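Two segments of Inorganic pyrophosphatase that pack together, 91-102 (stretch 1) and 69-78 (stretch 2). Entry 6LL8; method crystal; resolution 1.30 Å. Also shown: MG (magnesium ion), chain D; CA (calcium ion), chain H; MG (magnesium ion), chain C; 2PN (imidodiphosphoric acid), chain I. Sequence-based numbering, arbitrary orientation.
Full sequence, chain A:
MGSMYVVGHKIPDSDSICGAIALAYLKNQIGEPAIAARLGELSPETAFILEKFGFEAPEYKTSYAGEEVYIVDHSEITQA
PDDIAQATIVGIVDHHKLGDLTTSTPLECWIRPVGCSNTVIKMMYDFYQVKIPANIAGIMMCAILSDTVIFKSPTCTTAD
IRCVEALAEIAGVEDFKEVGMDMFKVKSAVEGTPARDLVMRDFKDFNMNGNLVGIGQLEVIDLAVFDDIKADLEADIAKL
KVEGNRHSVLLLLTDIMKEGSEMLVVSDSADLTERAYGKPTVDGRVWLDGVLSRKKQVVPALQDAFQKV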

ATOM      1  N   GLY A  91      -2.323   1.856  18.481  1.00  7.99           N
ATOM      2  CA  GLY A  91      -3.419   1.636  17.547  1.00  8.47           C
ATOM      3  C   GLY A  91      -2.948   1.062  16.244  1.00  7.40           C
ATOM      4  O   GLY A  91      -1.772   1.244  15.885  1.00  7.84           O
ATOM      5  N   ILE A  92      -3.855   0.411  15.533  1.00  7.36           N
ATOM      6  CA  ILE A  92      -3.675  -0.020  14.137  1.00  7.11           C
ATOM      7  C   ILE A  92      -4.967   0.329  13.422  1.00  6.96           C
ATOM      8  O   ILE A  92      -6.046  -0.090  13.884  1.00  8.08           O
ATOM      9  CB  ILE A  92      -3.387  -1.514  13.992  1.00  7.45           C
ATOM     10  CG1 ILE A  92      -2.142  -1.908  14.809  1.00  8.39           C
ATOM     11  CG2 ILE A  92      -3.237  -1.888  12.527  1.00  9.08           C
ATOM     12  CD1 ILE A  92      -1.901  -3.399  14.854  1.00  9.59           C
ATOM     13  N   VAL A  93      -4.876   1.008  12.295  1.00  6.97           N
ATOM     14  CA  VAL A  93      -6.013   1.182  11.362  1.00  7.17           C
ATOM     15  C   VAL A  93      -5.572   0.593  10.040  1.00  7.13           C
ATOM     16  O   VAL A  93      -4.525   0.981   9.505  1.00  7.93           O
ATOM     17  CB  VAL A  93      -6.481   2.643  11.262  1.00  7.51           C
ATOM     18  CG1 VAL A  93      -5.389   3.622  10.867  1.00  8.71           C
ATOM     19  CG2 VAL A  93      -7.665   2.726  10.326  1.00  8.37           C
ATOM     20  N   ASP A  94      -6.340  -0.362   9.507  1.00  7.05           N
ATOM     21  CA  ASP A  94      -5.819  -1.143   8.372  1.00  6.94           C
ATOM     22  C   ASP A  94      -6.934  -1.896   7.690  1.00  7.04           C
ATOM     23  O   ASP A  94      -8.073  -1.948   8.158  1.00  7.59           O
ATOM     24  CB  ASP A  94      -4.715  -2.087   8.856  1.00  8.20           C
ATOM     25  CG  ASP A  94      -3.918  -2.753   7.755  1.00  7.76           C
ATOM     26  OD1 ASP A  94      -3.859  -2.168   6.631  1.00  7.85           O
ATOM     27  OD2 ASP A  94      -3.350  -3.822   8.009  1.00  8.97           O
ATOM     28  N   HIS A  95      -6.564  -2.555   6.598  1.00  7.03           N
ATOM     29  CA  HIS A  95      -7.440  -3.371   5.736  1.00  6.89           C
ATOM     30  C   HIS A  95      -6.674  -4.560   5.145  1.00  7.02           C
ATOM     31  O   HIS A  95      -7.062  -5.074   4.107  1.00  7.78           O
ATOM     32  CB  HIS A  95      -8.091  -2.501   4.665  1.00  6.74           C
ATOM     33  CG  HIS A  95      -7.166  -1.862   3.667  1.00  6.82           C
ATOM     34  ND1 HIS A  95      -7.506  -1.805   2.339  1.00  7.65           N
ATOM     35  CD2 HIS A  95      -5.992  -1.194   3.777  1.00  6.89           C
ATOM     36  CE1 HIS A  95      -6.548  -1.124   1.700  1.00  6.85           C
ATOM     37  NE2 HIS A  95      -5.609  -0.730   2.532  1.00  7.12           N
ATOM     38  N   HIS A  96      -5.597  -4.981   5.804  1.00  6.94           N
ATOM     39  CA  HIS A  96      -4.806  -6.161   5.419  1.00  7.33           C
ATOM     40  C   HIS A  96      -5.099  -7.343   6.332  1.00  7.92           C
ATOM     41  O   HIS A  96      -5.748  -7.191   7.381  1.00  8.53           O
ATOM     42  CB  HIS A  96      -3.299  -5.853   5.457  1.00  7.63           C
ATOM     43  CG  HIS A  96      -2.856  -4.936   4.369  1.00  7.93           C
ATOM     44  ND1 HIS A  96      -2.933  -3.544   4.469  1.00  8.43           N
ATOM     45  CD2 HIS A  96      -2.319  -5.188   3.143  1.00  8.40           C
ATOM     46  CE1 HIS A  96      -2.479  -3.017   3.330  1.00  8.03           C
ATOM     47  NE2 HIS A  96      -2.082  -3.994   2.512  1.00  8.74           N
ATOM     48  N   LYS A  97      -4.568  -8.496   5.963  1.00  8.20           N
ATOM     49  CA  LYS A  97      -4.485  -9.643   6.855  1.00  8.00           C
ATOM     50  C   LYS A  97      -3.853  -9.239   8.172  1.00  7.97           C
ATOM     51  O   LYS A  97      -3.119  -8.242   8.259  1.00  8.44           O
ATOM     52  CB  LYS A  97      -3.654 -10.727   6.180  1.00  7.89           C
ATOM     53  CG  LYS A  97      -2.157 -10.465   6.111  1.00  8.71           C
ATOM     54  CD  LYS A  97      -1.453 -11.532   5.284  1.00  9.55           C
ATOM     55  CE  LYS A  97       0.024 -11.309   5.094  1.00 10.52           C
ATOM     56  NZ  LYS A  97       0.790 -11.414   6.355  1.00 11.40           N
ATOM     57  N   LEU A  98      -4.106 -10.051   9.185  1.00  8.08           N
ATOM     58  CA  LEU A  98      -3.477  -9.837  10.493  1.00  8.43           C
ATOM     59  C   LEU A  98      -2.067 -10.409  10.457  1.00  7.74           C
ATOM     60  O   LEU A  98      -1.884 -11.612  10.302  1.00  8.83           O
ATOM     61  CB  LEU A  98      -4.299 -10.489  11.588  1.00  9.62           C
ATOM     62  CG  LEU A  98      -3.789 -10.265  13.001  1.00 10.90           C
ATOM     63  CD1 LEU A  98      -3.724  -8.779  13.338  1.00 14.04           C
ATOM     64  CD2 LEU A  98      -4.648 -11.001  13.998  1.00 11.97           C
ATOM     65  N   GLY A  99      -1.098  -9.520  10.569  1.00  8.53           N
ATOM     66  CA  GLY A  99       0.308  -9.884  10.558  1.00  8.52           C
ATOM     67  C   GLY A  99       0.849 -10.138  11.928  1.00  8.80           C
ATOM     68  O   GLY A  99       0.125 -10.312  12.914  1.00 10.27           O
ATOM     69  N   ASP A 100       2.184 -10.167  11.999  1.00  9.00           N
ATOM     70  CA  ASP A 100       2.906 -10.645  13.189  1.00  9.33           C
ATOM     71  C   ASP A 100       3.320  -9.524  14.130  1.00  9.36           C
ATOM     72  O   ASP A 100       4.018  -9.814  15.100  1.00 10.99           O
ATOM     73  CB  ASP A 100       4.051 -11.545  12.768  1.00 10.78           C
ATOM     74  CG  ASP A 100       5.072 -10.928  11.849  1.00 12.25           C
ATOM     75  OD1 ASP A 100       4.866  -9.820  11.363  1.00 11.73           O
ATOM     76  OD2 ASP A 100       6.094 -11.670  11.598  1.00 16.83           O
ATOM     77  N   LEU A 101       2.811  -8.299  13.958  1.00  9.02           N
ATOM     78  CA  LEU A 101       2.896  -7.353  15.065  1.00  9.29           C
ATOM     79  C   LEU A 101       2.170  -7.916  16.284  1.00  8.85           C
ATOM     80  O   LEU A 101       1.162  -8.656  16.170  1.00  9.35           O
ATOM     81  CB  LEU A 101       2.324  -5.983  14.702  1.00  9.44           C
ATOM     82  CG  LEU A 101       3.124  -5.181  13.688  1.00  9.69           C
ATOM     83  CD1 LEU A 101       2.412  -3.884  13.397  1.00 11.08           C
ATOM     84  CD2 LEU A 101       4.553  -4.941  14.138  1.00 10.26           C
ATOM     85  N   THR A 102       2.688  -7.540  17.443  1.00  9.18           N
ATOM     86  CA  THR A 102       2.131  -7.850  18.758  1.00  9.30           C
ATOM     87  C   THR A 102       2.350  -6.656  19.664  1.00  9.01           C
ATOM     88  O   THR A 102       3.208  -5.812  19.392  1.00 10.08           O
ATOM     89  CB  THR A 102       2.786  -9.089  19.363  1.00  9.85           C
ATOM     90  OG1 THR A 102       4.173  -8.834  19.509  1.00 11.88           O
ATOM     91  CG2 THR A 102       2.556 -10.365  18.586  1.00 11.03           C
TER
HETATM   92 MG    MG D 402      -3.962   0.539   1.680  1.00  7.30          MG
HETATM   93 CA    CA H 406      -0.345 -10.845  15.526  0.50  6.98          CA
HETATM   94 MG    MG C 401      -0.528   0.910   1.342  1.00  6.59          MG
HETATM   95  P1  2PN I 407      -2.100  -1.416   0.007  1.00  7.60           P
HETATM   96  O1  2PN I 407      -0.939  -0.962   0.887  1.00  7.96           O
HETATM   97  O2  2PN I 407      -2.049  -0.805  -1.368  1.00  7.90           O
HETATM   98  O3  2PN I 407      -3.430  -1.180   0.698  1.00  7.99           O
HETATM   99  N1  2PN I 407      -1.948  -3.046  -0.165  1.00  7.29           N
HETATM  100  P2  2PN I 407      -1.552  -4.055  -1.409  1.00  8.36           P
HETATM  101  O4  2PN I 407      -0.445  -4.939  -0.841  1.00  9.41           O
HETATM  102  O5  2PN I 407      -1.042  -3.214  -2.560  1.00  8.34           O
HETATM  103  O6  2PN I 407      -2.785  -4.850  -1.763  1.00  8.99           O
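Stretch 2 (69-78) VYIVDHSEIT

Val 69 to Val 72 are the last residues of a strand that begins earlier in the chain, parallel to the strand that ends with 91-94; the N-to-C directions differ by 14° and the axes approach to 4.5 Å. The register pairs Gly 91 with Tyr 70, Ile 92 with Ile 71 and Val 93 with Val 72. Its ladder alternates: Ile 71 N donates to Gly 91 O (2.8 Å), Val 93 N to Ile 71 O (2.9 Å), and Asp 73 N to Val 93 O (2.9 Å). Asp 73 then takes positive phi and psi (72/22), ending the extended run, and the chain continues as a loop to a 3-10 turn beginning at Ile 77. Within that loop, Ser 75 O accepts from Leu 101 N at 3.2 Å.

Tyr 70 (chi1 t) lays its ring over Gly 91, whose CA sits 3.5 Å from the ring centroid; a CB on Gly 91 would clash with Tyr 70 CE2. On the same face Val 93 CG1 meets Val 72 CG2 at 3.9 Å. Past the strands the rule changes: side-chain acceptors take up backbone NH groups of the facing stretch, Ser 75 OG that of Gly 99 N (2.9 Å) and Asp 100 OD1 that of Ile 77 N (2.9 Å), carrying on the pairing the main chain made in the sheet. Glu 76 OE2 adds a salt bridge to Lys 97 NZ (2.7 Å). Just past the two strands, the magnesium of chain D lies 2.1 Å from Asp 73 OD1 and 2.2 Å from His 95 NE2.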

ATOM      1  N   VAL A  69       2.967   4.773  18.982  1.00  8.89           N
ATOM      2  CA  VAL A  69       2.802   4.685  17.528  1.00  8.48           C
ATOM      3  C   VAL A  69       1.411   4.187  17.199  1.00  8.06           C
ATOM      4  O   VAL A  69       0.946   3.177  17.734  1.00  9.39           O
ATOM      5  CB  VAL A  69       3.862   3.785  16.901  1.00  9.84           C
ATOM      6  CG1 VAL A  69       3.687   3.674  15.410  1.00 11.26           C
ATOM      7  CG2 VAL A  69       5.248   4.278  17.218  1.00 11.40           C
ATOM      8  N   TYR A  70       0.769   4.874  16.261  1.00  7.68           N
ATOM      9  CA  TYR A  70      -0.507   4.436  15.657  1.00  7.58           C
ATOM     10  C   TYR A  70      -0.147   4.017  14.252  1.00  7.80           C
ATOM     11  O   TYR A  70       0.233   4.836  13.398  1.00  8.58           O
ATOM     12  CB  TYR A  70      -1.558   5.539  15.701  1.00  7.82           C
ATOM     13  CG  TYR A  70      -2.965   5.017  15.748  1.00  7.87           C
ATOM     14  CD1 TYR A  70      -3.478   4.216  14.743  1.00  8.87           C
ATOM     15  CD2 TYR A  70      -3.811   5.362  16.790  1.00  8.98           C
ATOM     16  CE1 TYR A  70      -4.769   3.724  14.812  1.00  9.07           C
ATOM     17  CE2 TYR A  70      -5.122   4.898  16.863  1.00  9.31           C
ATOM     18  CZ  TYR A  70      -5.592   4.056  15.862  1.00  9.53           C
ATOM     19  OH  TYR A  70      -6.855   3.525  15.885  1.00 10.89           O
ATOM     20  N   ILE A  71      -0.214   2.708  14.020  1.00  7.53           N
ATOM     21  CA  ILE A  71       0.159   2.067  12.750  1.00  7.44           C
ATOM     22  C   ILE A  71      -0.997   2.241  11.764  1.00  7.39           C
ATOM     23  O   ILE A  71      -2.147   2.021  12.109  1.00  7.96           O
ATOM     24  CB  ILE A  71       0.465   0.586  12.981  1.00  8.04           C
ATOM     25  CG1 ILE A  71       1.653   0.378  13.921  1.00 10.24           C
ATOM     26  CG2 ILE A  71       0.623  -0.176  11.667  1.00  9.41           C
ATOM     27  CD1 ILE A  71       2.991   0.683  13.354  1.00 12.00           C
ATOM     28  N   VAL A  72      -0.661   2.541  10.518  1.00  7.64           N
ATOM     29  CA  VAL A  72      -1.629   2.671   9.406  1.00  7.71           C
ATOM     30  C   VAL A  72      -1.243   1.681   8.316  1.00  6.90           C
ATOM     31  O   VAL A  72      -0.088   1.619   7.906  1.00  7.68           O
ATOM     32  CB  VAL A  72      -1.626   4.118   8.883  1.00  8.94           C
ATOM     33  CG1 VAL A  72      -2.617   4.312   7.758  1.00  9.71           C
ATOM     34  CG2 VAL A  72      -1.885   5.114   9.990  1.00  9.85           C
ATOM     35  N   ASP A  73      -2.243   0.984   7.785  1.00  6.91           N
ATOM     36  CA  ASP A  73      -2.143   0.347   6.456  1.00  6.81           C
ATOM     37  C   ASP A  73      -1.222  -0.875   6.439  1.00  6.68           C
ATOM     38  O   ASP A  73      -0.819  -1.277   5.340  1.00  7.72           O
ATOM     39  CB  ASP A  73      -1.778   1.377   5.398  1.00  7.45           C
ATOM     40  CG  ASP A  73      -1.902   1.009   3.954  1.00  7.46           C
ATOM     41  OD1 ASP A  73      -2.920   0.370   3.553  1.00  8.12           O
ATOM     42  OD2 ASP A  73      -1.001   1.430   3.214  1.00  7.29           O
ATOM     43  N   HIS A  74      -0.975  -1.504   7.573  1.00  7.21           N
ATOM     44  CA  HIS A  74      -0.357  -2.840   7.659  1.00  7.68           C
ATOM     45  C   HIS A  74      -0.439  -3.341   9.092  1.00  7.63           C
ATOM     46  O   HIS A  74      -0.709  -2.542   9.990  1.00  8.33           O
ATOM     47  CB  HIS A  74       1.105  -2.812   7.196  1.00  8.09           C
ATOM     48  CG  HIS A  74       2.018  -2.203   8.178  1.00  8.09           C
ATOM     49  ND1 HIS A  74       2.771  -2.982   9.046  1.00  8.98           N
ATOM     50  CD2 HIS A  74       2.290  -0.908   8.409  1.00  8.14           C
ATOM     51  CE1 HIS A  74       3.461  -2.116   9.790  1.00  9.35           C
ATOM     52  NE2 HIS A  74       3.231  -0.851   9.433  1.00  8.86           N
ATOM     53  N   SER A  75      -0.067  -4.603   9.310  1.00  7.64           N
ATOM     54  CA  SER A  75       0.165  -5.092  10.673  1.00  8.38           C
ATOM     55  C   SER A  75       1.335  -6.073  10.718  1.00  8.97           C
ATOM     56  O   SER A  75       1.264  -7.085  11.434  1.00 10.00           O
ATOM     57  CB  SER A  75      -1.080  -5.642  11.302  1.00  8.91           C
ATOM     58  OG  SER A  75      -1.644  -6.711  10.554  1.00  9.18           O
ATOM     59  N   GLU A  76       2.415  -5.737  10.013  1.00  8.58           N
ATOM     60  CA  GLU A  76       3.558  -6.644   9.798  1.00  9.37           C
ATOM     61  C   GLU A  76       4.840  -6.115  10.419  1.00  9.64           C
ATOM     62  O   GLU A  76       5.198  -4.955  10.210  1.00 10.45           O
ATOM     63  CB  GLU A  76       3.849  -6.773   8.295  1.00 10.26           C
ATOM     64  CG  GLU A  76       2.694  -7.281   7.461  1.00 10.55           C
ATOM     65  CD  GLU A  76       2.258  -8.710   7.696  1.00 11.24           C
ATOM     66  OE1 GLU A  76       3.081  -9.547   8.056  1.00 14.32           O
ATOM     67  OE2 GLU A  76       1.064  -8.964   7.524  1.00 12.04           O
ATOM     68  N   ILE A  77       5.607  -7.009  11.050  1.00  9.47           N
ATOM     69  CA  ILE A  77       6.963  -6.656  11.497  1.00  9.71           C
ATOM     70  C   ILE A  77       7.782  -6.147  10.318  1.00  9.49           C
ATOM     71  O   ILE A  77       8.485  -5.141  10.455  1.00 10.14           O
ATOM     72  CB  ILE A  77       7.643  -7.841  12.187  1.00 10.01           C
ATOM     73  CG1 ILE A  77       6.961  -8.108  13.521  1.00 10.83           C
ATOM     74  CG2 ILE A  77       9.137  -7.643  12.378  1.00 11.56           C
ATOM     75  CD1 ILE A  77       7.426  -9.405  14.176  1.00 11.88           C
ATOM     76  N   THR A  78       7.724  -6.802   9.163  1.00  9.80           N
ATOM     77  CA  THR A  78       8.582  -6.462   8.016  1.00 10.44           C
ATOM     78  C   THR A  78       8.251  -5.095   7.421  1.00 11.86           C
ATOM     79  O   THR A  78       9.052  -4.582   6.632  1.00 16.00           O
ATOM     80  CB  THR A  78       8.477  -7.510   6.894  1.00 11.55           C
ATOM     81  OG1 THR A  78       7.086  -7.664   6.582  1.00 12.95           O
ATOM     82  CG2 THR A  78       9.148  -8.830   7.231  1.00 15.33           C
TER
HETATM   83  O   HOH W   1      -4.045  -5.801   9.698  1.00  9.73           O
HETATM   84  O   HOH W   2      -0.704  -6.906   7.440  1.00  9.99           O
HETATM   85  O   HOH W   3       6.712  -9.599   9.358  1.00 16.12           O